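Local structure of trichothecene 3-O-acetyltransferase (Gibberella zeae, 2RKV) at residues I115-R119 and L138-N142; K120-I124 and R402-E406. The protein transfers an acetyl group from acetyl-coenzyme A to the 3-hydroxyl of trichothecene mycotoxins such as T-2 toxin, as a member of the BAHD acyltransferase superfamily. All coordinates share one frame; numbering follows the deposited sequence.

Contact 1: I115-R119 and L138-N142; sequences IIAPR and LLQLN
N142 and Q140, two residues apart on the same face of strand 137-144, meet the backbone of I115-R119 with their side-chain amides. N142 ND2 donates to I116 O at 2.9 Å with an N-H...O angle of 152°; the carbonyl oxygen lies somewhat out of the N142 amide plane, and the donor is likewise tilted from the carbonyl plane. The I116 side chain stands crosswise to that of N142, with I116 CG2 resting 3.7 Å from N142 CG. The two amides are also joined to each other: Q140 NE2 gives a nearly straight bond (171°, 2.9 Å) to N142 OD1, in the plane of both groups and on a lone pair of the acceptor, which fixes the rotation of each. With CG anti to the backbone N (chi1 -173°) and the chain extended beyond it, Q140 carries its amide up to the backbone of I115-P118. Its OE1 ends 3.2 Å from P118 CA, while NE2 also donates to water 1, which in turn donates to A117 O at 2.7 Å. Further along, the contact becomes apolar. The P118 ring and the L138 side chain run antiparallel, side by side, P118 CG coming 3.6 Å from L138 CB, and L138 CD1 reaches R119 CB at 3.8 Å. R119 NH2 hydrogen-bonds P133 O. Strand 147-155 takes part from beside the contact, N142 ND2 also bonding I149 O. I116 O, on the last helical residue, thus takes N142 and T151, I115 O takes K87 NZ, and A117 O, just past the helix, takes a water, so this buried junction of helix end and sheet carries its polarity in oriented amides.

Contact 2: K120-I124 and R402-E406; sequences KTLPI and RPIFE
T121 presents two branches to the loop 402-406, and they mark the tightly packed part of the contact. Its OG1 accepts from R402 NH2 at 2.8 Å, with a weak second bond from NH1; the hydroxyl sits at the guanidinium edge, 18° out of the plane. The methyl CG2, anti to the backbone N, lies over one face of the F405 ring, 4.0 Å from its centroid and 19° off the normal, a CH-pi contact. L122 CD1 meets the same ring at its edge; L122 also lines the pocket of the bound T-2 toxin, so the contact backs a pocket residue. F405 CE2 stands over the centre of one guanidinium face. Toward the more exposed side, a salt bridge, one bridging water and the exposed I124 replace close packing. K120 NZ meets the syn side of E406 OE2 (2.8 Å), and I124 CD1 touches that oxygen at 3.6 Å. Water 2 donates to E406 OE1 and accepts from L122 N. Around these loops, E113 of helix 113-116 is a second salt-bridge partner for K120, Q22 of strand 20-28 accepts from R402 NH1, and W231 of strand 229-236 meets the F405 ring.

The segments run on directly, R119 of contact 1 being followed by K120 of contact 2, so one chain passes from the sheet-bound turn to the loop beside the toxin. The two centres lie about 12 Å apart, and the contacts touch where I116 CD1 packs 3.8 Å from P403 CG. Distance from the ligand separates them: the side chain of L122 in contact 2 is about 4 Å from the bound T-2 toxin, whereas that of R119 in contact 1 stays about 12 Å away. The side chain of R402 is about 11 Å from the bound coenzyme A. Contact 1 joins the end of helix 113-116 and the residues after it to strand 137-144, farther from the toxin, and contact 2 joins the pocket loop to 402-406.

Contact 1: I115-R119 and L138-N142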
ATOM      1  N   ILE A 115       3.229 -12.135 -14.346  1.00 13.42           N
ATOM      2  CA  ILE A 115       2.971 -11.868 -15.756  1.00 13.02           C
ATOM      3  C   ILE A 115       3.031 -10.365 -16.067  1.00 12.84           C
ATOM      4  O   ILE A 115       3.584  -9.967 -17.101  1.00 12.83           O
ATOM      5  CB  ILE A 115       1.605 -12.463 -16.180  1.00 13.51           C
ATOM      6  CG1 ILE A 115       1.593 -13.977 -15.920  1.00 14.11           C
ATOM      7  CG2 ILE A 115       1.285 -12.156 -17.657  1.00 12.89           C
ATOM      8  CD1 ILE A 115       0.242 -14.624 -16.155  1.00 17.32           C
ATOM      9  N   ILE A 116       2.468  -9.535 -15.184  1.00 11.59           N
ATOM     10  CA  ILE A 116       2.312  -8.106 -15.498  1.00 11.25           C
ATOM     11  C   ILE A 116       3.143  -7.122 -14.639  1.00 11.21           C
ATOM     12  O   ILE A 116       3.093  -5.911 -14.874  1.00 11.36           O
ATOM     13  CB  ILE A 116       0.797  -7.683 -15.586  1.00 10.83           C
ATOM     14  CG1 ILE A 116       0.013  -8.047 -14.315  1.00 11.10           C
ATOM     15  CG2 ILE A 116       0.117  -8.347 -16.805  1.00 11.26           C
ATOM     16  CD1 ILE A 116       0.421  -7.308 -13.061  1.00 12.51           C
ATOM     17  N   ALA A 117       3.916  -7.645 -13.689  1.00 11.15           N
ATOM     18  CA  ALA A 117       4.813  -6.822 -12.863  1.00 11.20           C
ATOM     19  C   ALA A 117       6.288  -7.112 -13.175  1.00 11.53           C
ATOM     20  O   ALA A 117       6.632  -8.246 -13.521  1.00 11.59           O
ATOM     21  CB  ALA A 117       4.529  -7.030 -11.374  1.00 11.69           C
ATOM     22  N   PRO A 118       7.162  -6.092 -13.049  1.00 11.57           N
ATOM     23  CA  PRO A 118       8.594  -6.262 -13.352  1.00 11.97           C
ATOM     24  C   PRO A 118       9.402  -6.967 -12.257  1.00 12.44           C
ATOM     25  O   PRO A 118      10.539  -7.390 -12.503  1.00 13.53           O
ATOM     26  CB  PRO A 118       9.082  -4.820 -13.520  1.00 12.01           C
ATOM     27  CG  PRO A 118       8.192  -4.028 -12.635  1.00 11.55           C
ATOM     28  CD  PRO A 118       6.847  -4.705 -12.645  1.00 11.92           C
ATOM     29  N   ARG A 119       8.827  -7.091 -11.065  1.00 12.38           N
ATOM     30  CA  ARG A 119       9.487  -7.746  -9.938  1.00 12.26           C
ATOM     31  C   ARG A 119       8.410  -8.169  -8.940  1.00 12.49           C
ATOM     32  O   ARG A 119       7.382  -7.512  -8.825  1.00 11.94           O
ATOM     33  CB  ARG A 119      10.485  -6.790  -9.263  1.00 13.11           C
ATOM     34  CG  ARG A 119      11.151  -7.365  -8.013  1.00 14.35           C
ATOM     35  CD  ARG A 119      12.447  -6.651  -7.705  1.00 16.06           C
ATOM     36  NE  ARG A 119      13.058  -7.112  -6.461  1.00 17.67           N
ATOM     37  CZ  ARG A 119      14.328  -6.889  -6.122  1.00 18.80           C
ATOM     38  NH1 ARG A 119      14.796  -7.331  -4.965  1.00 18.70           N
ATOM     39  NH2 ARG A 119      15.137  -6.238  -6.949  1.00 18.90           N
ATOM     40  N   LEU A 138      10.498   0.449 -10.573  1.00 10.16           N
ATOM     41  CA  LEU A 138      10.534  -0.391 -11.763  1.00 10.98           C
ATOM     42  C   LEU A 138       9.181  -0.310 -12.442  1.00 10.87           C
ATOM     43  O   LEU A 138       8.156  -0.236 -11.764  1.00 10.87           O
ATOM     44  CB  LEU A 138      10.840  -1.849 -11.407  1.00 11.51           C
ATOM     45  CG  LEU A 138      12.231  -2.193 -10.865  1.00 13.18           C
ATOM     46  CD1 LEU A 138      12.240  -3.596 -10.287  1.00 14.80           C
ATOM     47  CD2 LEU A 138      13.292  -2.075 -11.954  1.00 15.14           C
ATOM     48  N   LEU A 139       9.177  -0.325 -13.775  1.00 10.65           N
ATOM     49  CA  LEU A 139       7.932  -0.180 -14.545  1.00 11.15           C
ATOM     50  C   LEU A 139       7.762  -1.325 -15.546  1.00 10.58           C
ATOM     51  O   LEU A 139       8.742  -1.890 -16.022  1.00 10.28           O
ATOM     52  CB  LEU A 139       7.944   1.161 -15.277  1.00 11.44           C
ATOM     53  CG  LEU A 139       8.124   2.273 -14.230  1.00 13.80           C
ATOM     54  CD1 LEU A 139       9.492   2.956 -14.342  1.00 13.08           C
ATOM     55  CD2 LEU A 139       6.957   3.241 -14.182  1.00 16.43           C
ATOM     56  N   GLN A 140       6.513  -1.664 -15.852  1.00 10.03           N
ATOM     57  CA  GLN A 140       6.221  -2.637 -16.898  1.00  9.91           C
ATOM     58  C   GLN A 140       5.022  -2.164 -17.706  1.00 10.17           C
ATOM     59  O   GLN A 140       3.982  -1.796 -17.142  1.00  9.94           O
ATOM     60  CB  GLN A 140       5.984  -4.034 -16.310  1.00  9.93           C
ATOM     61  CG  GLN A 140       5.838  -5.141 -17.376  1.00  9.70           C
ATOM     62  CD  GLN A 140       6.285  -6.495 -16.869  1.00 11.18           C
ATOM     63  OE1 GLN A 140       7.353  -6.620 -16.273  1.00 12.71           O
ATOM     64  NE2 GLN A 140       5.467  -7.522 -17.113  1.00 11.45           N
ATOM     65  N   LEU A 141       5.199  -2.133 -19.025  1.00  9.84           N
ATOM     66  CA  LEU A 141       4.111  -1.857 -19.956  1.00  9.84           C
ATOM     67  C   LEU A 141       3.713  -3.186 -20.571  1.00 10.17           C
ATOM     68  O   LEU A 141       4.525  -3.810 -21.236  1.00  9.97           O
ATOM     69  CB  LEU A 141       4.565  -0.912 -21.075  1.00 10.02           C
ATOM     70  CG  LEU A 141       4.844   0.540 -20.675  1.00 10.52           C
ATOM     71  CD1 LEU A 141       5.498   1.317 -21.830  1.00 10.26           C
ATOM     72  CD2 LEU A 141       3.571   1.234 -20.211  1.00 11.16           C
ATOM     73  N   ASN A 142       2.469  -3.599 -20.343  1.00  9.49           N
ATOM     74  CA  ASN A 142       1.963  -4.870 -20.859  1.00  9.73           C
ATOM     75  C   ASN A 142       0.920  -4.606 -21.931  1.00  9.72           C
ATOM     76  O   ASN A 142      -0.124  -4.014 -21.641  1.00  9.18           O
ATOM     77  CB  ASN A 142       1.322  -5.687 -19.733  1.00  9.81           C
ATOM     78  CG  ASN A 142       2.259  -5.922 -18.570  1.00  9.72           C
ATOM     79  OD1 ASN A 142       3.088  -6.835 -18.598  1.00  9.00           O
ATOM     80  ND2 ASN A 142       2.128  -5.096 -17.522  1.00 10.21           N
TER
HETATM   81  O   HOH W   1       6.216 -10.044 -15.493  1.00 18.18           O

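Contact 2: K120-I124 and R402-E406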
ATOM      1  N   LYS A 120       8.652  -9.263  -8.225  1.00 12.84           N
ATOM      2  CA  LYS A 120       7.684  -9.737  -7.230  1.00 13.19           C
ATOM      3  C   LYS A 120       7.599  -8.805  -6.026  1.00 13.01           C
ATOM      4  O   LYS A 120       8.545  -8.073  -5.719  1.00 13.29           O
ATOM      5  CB  LYS A 120       8.021 -11.160  -6.787  1.00 13.11           C
ATOM      6  CG  LYS A 120       7.758 -12.202  -7.871  1.00 12.76           C
ATOM      7  CD  LYS A 120       8.263 -13.591  -7.471  1.00 13.99           C
ATOM      8  CE  LYS A 120       7.520 -14.132  -6.254  1.00 16.07           C
ATOM      9  NZ  LYS A 120       6.090 -14.429  -6.558  1.00 16.40           N
ATOM     10  N   THR A 121       6.450  -8.831  -5.353  1.00 12.87           N
ATOM     11  CA  THR A 121       6.238  -8.082  -4.122  1.00 13.15           C
ATOM     12  C   THR A 121       7.189  -8.527  -3.007  1.00 13.98           C
ATOM     13  O   THR A 121       7.801  -7.697  -2.322  1.00 13.74           O
ATOM     14  CB  THR A 121       4.786  -8.255  -3.644  1.00 12.71           C
ATOM     15  OG1 THR A 121       3.898  -7.651  -4.592  1.00 12.35           O
ATOM     16  CG2 THR A 121       4.593  -7.611  -2.279  1.00 12.02           C
ATOM     17  N   LEU A 122       7.298  -9.841  -2.832  1.00 14.92           N
ATOM     18  CA  LEU A 122       8.081 -10.416  -1.755  1.00 15.94           C
ATOM     19  C   LEU A 122       9.450 -10.871  -2.258  1.00 17.11           C
ATOM     20  O   LEU A 122       9.611 -11.116  -3.455  1.00 17.22           O
ATOM     21  CB  LEU A 122       7.313 -11.582  -1.112  1.00 15.94           C
ATOM     22  CG  LEU A 122       5.934 -11.213  -0.547  1.00 15.69           C
ATOM     23  CD1 LEU A 122       5.149 -12.455  -0.097  1.00 15.65           C
ATOM     24  CD2 LEU A 122       6.019 -10.172   0.583  1.00 15.88           C
ATOM     25  N   PRO A 123      10.445 -10.968  -1.344  1.00 18.48           N
ATOM     26  CA  PRO A 123      11.791 -11.422  -1.704  1.00 19.63           C
ATOM     27  C   PRO A 123      11.828 -12.932  -1.946  1.00 20.82           C
ATOM     28  O   PRO A 123      12.463 -13.676  -1.189  1.00 21.41           O
ATOM     29  CB  PRO A 123      12.625 -11.042  -0.476  1.00 19.54           C
ATOM     30  CG  PRO A 123      11.663 -11.109   0.657  1.00 19.21           C
ATOM     31  CD  PRO A 123      10.350 -10.620   0.090  1.00 18.62           C
ATOM     32  N   ILE A 124      11.134 -13.360  -2.994  1.00 21.66           N
ATOM     33  CA  ILE A 124      10.992 -14.766  -3.348  1.00 23.07           C
ATOM     34  C   ILE A 124      11.441 -14.934  -4.791  1.00 23.68           C
ATOM     35  O   ILE A 124      11.049 -14.156  -5.661  1.00 23.63           O
ATOM     36  CB  ILE A 124       9.512 -15.244  -3.205  1.00 23.11           C
ATOM     37  CG1 ILE A 124       9.066 -15.200  -1.740  1.00 23.58           C
ATOM     38  CG2 ILE A 124       9.320 -16.656  -3.806  1.00 23.82           C
ATOM     39  CD1 ILE A 124       7.564 -15.322  -1.532  1.00 23.24           C
ATOM     40  N   ARG A 402      -4.324  -3.541  -7.501  1.00 11.09           N
ATOM     41  CA  ARG A 402      -3.100  -4.159  -7.034  1.00 11.07           C
ATOM     42  C   ARG A 402      -2.950  -5.570  -7.605  1.00 11.04           C
ATOM     43  O   ARG A 402      -3.892  -6.379  -7.518  1.00 11.02           O
ATOM     44  CB  ARG A 402      -3.061  -4.235  -5.506  1.00 10.90           C
ATOM     45  CG  ARG A 402      -1.638  -4.352  -5.017  1.00 11.61           C
ATOM     46  CD  ARG A 402      -1.428  -5.224  -3.786  1.00 10.51           C
ATOM     47  NE  ARG A 402      -0.016  -5.134  -3.404  1.00 11.29           N
ATOM     48  CZ  ARG A 402       0.979  -5.764  -4.037  1.00 11.82           C
ATOM     49  NH1 ARG A 402       0.727  -6.573  -5.064  1.00 11.81           N
ATOM     50  NH2 ARG A 402       2.234  -5.585  -3.642  1.00 10.95           N
ATOM     51  N   PRO A 403      -1.766  -5.888  -8.171  1.00 10.74           N
ATOM     52  CA  PRO A 403      -1.500  -7.284  -8.559  1.00 10.67           C
ATOM     53  C   PRO A 403      -1.642  -8.311  -7.432  1.00 11.10           C
ATOM     54  O   PRO A 403      -1.327  -8.041  -6.265  1.00 11.16           O
ATOM     55  CB  PRO A 403      -0.039  -7.238  -9.041  1.00 10.71           C
ATOM     56  CG  PRO A 403       0.089  -5.838  -9.605  1.00 10.00           C
ATOM     57  CD  PRO A 403      -0.641  -5.010  -8.544  1.00 11.07           C
ATOM     58  N   ILE A 404      -2.117  -9.493  -7.802  1.00 11.21           N
ATOM     59  CA  ILE A 404      -2.130 -10.626  -6.887  1.00 11.76           C
ATOM     60  C   ILE A 404      -0.702 -11.134  -6.646  1.00 12.52           C
ATOM     61  O   ILE A 404       0.141 -11.124  -7.552  1.00 13.19           O
ATOM     62  CB  ILE A 404      -3.058 -11.764  -7.411  1.00 11.89           C
ATOM     63  CG1 ILE A 404      -3.414 -12.743  -6.289  1.00 12.12           C
ATOM     64  CG2 ILE A 404      -2.451 -12.479  -8.629  1.00 12.26           C
ATOM     65  CD1 ILE A 404      -4.608 -13.643  -6.617  1.00 12.30           C
ATOM     66  N   PHE A 405      -0.441 -11.551  -5.416  1.00 12.47           N
ATOM     67  CA  PHE A 405       0.803 -12.206  -5.058  1.00 12.50           C
ATOM     68  C   PHE A 405       0.490 -13.321  -4.060  1.00 12.66           C
ATOM     69  O   PHE A 405      -0.674 -13.746  -3.961  1.00 12.81           O
ATOM     70  CB  PHE A 405       1.867 -11.202  -4.563  1.00 12.39           C
ATOM     71  CG  PHE A 405       1.491 -10.424  -3.317  1.00 12.34           C
ATOM     72  CD1 PHE A 405       2.175 -10.645  -2.121  1.00 13.12           C
ATOM     73  CD2 PHE A 405       0.511  -9.425  -3.352  1.00 11.95           C
ATOM     74  CE1 PHE A 405       1.864  -9.917  -0.958  1.00 12.63           C
ATOM     75  CE2 PHE A 405       0.193  -8.683  -2.194  1.00 13.36           C
ATOM     76  CZ  PHE A 405       0.881  -8.935  -0.994  1.00 11.92           C
ATOM     77  N   GLU A 406       1.502 -13.818  -3.355  1.00 12.93           N
ATOM     78  CA  GLU A 406       1.266 -14.887  -2.385  1.00 13.52           C
ATOM     79  C   GLU A 406       0.224 -14.431  -1.365  1.00 13.58           C
ATOM     80  O   GLU A 406       0.233 -13.271  -0.948  1.00 12.88           O
ATOM     81  CB  GLU A 406       2.558 -15.286  -1.664  1.00 13.59           C
ATOM     82  CG  GLU A 406       3.553 -16.074  -2.523  1.00 15.06           C
ATOM     83  CD  GLU A 406       4.418 -15.193  -3.430  1.00 17.21           C
ATOM     84  OE1 GLU A 406       4.341 -13.943  -3.331  1.00 17.47           O
ATOM     85  OE2 GLU A 406       5.180 -15.764  -4.245  1.00 17.94           O
TER
HETATM   86  O   HOH W   2       5.598 -11.801  -4.216  1.00 14.07           O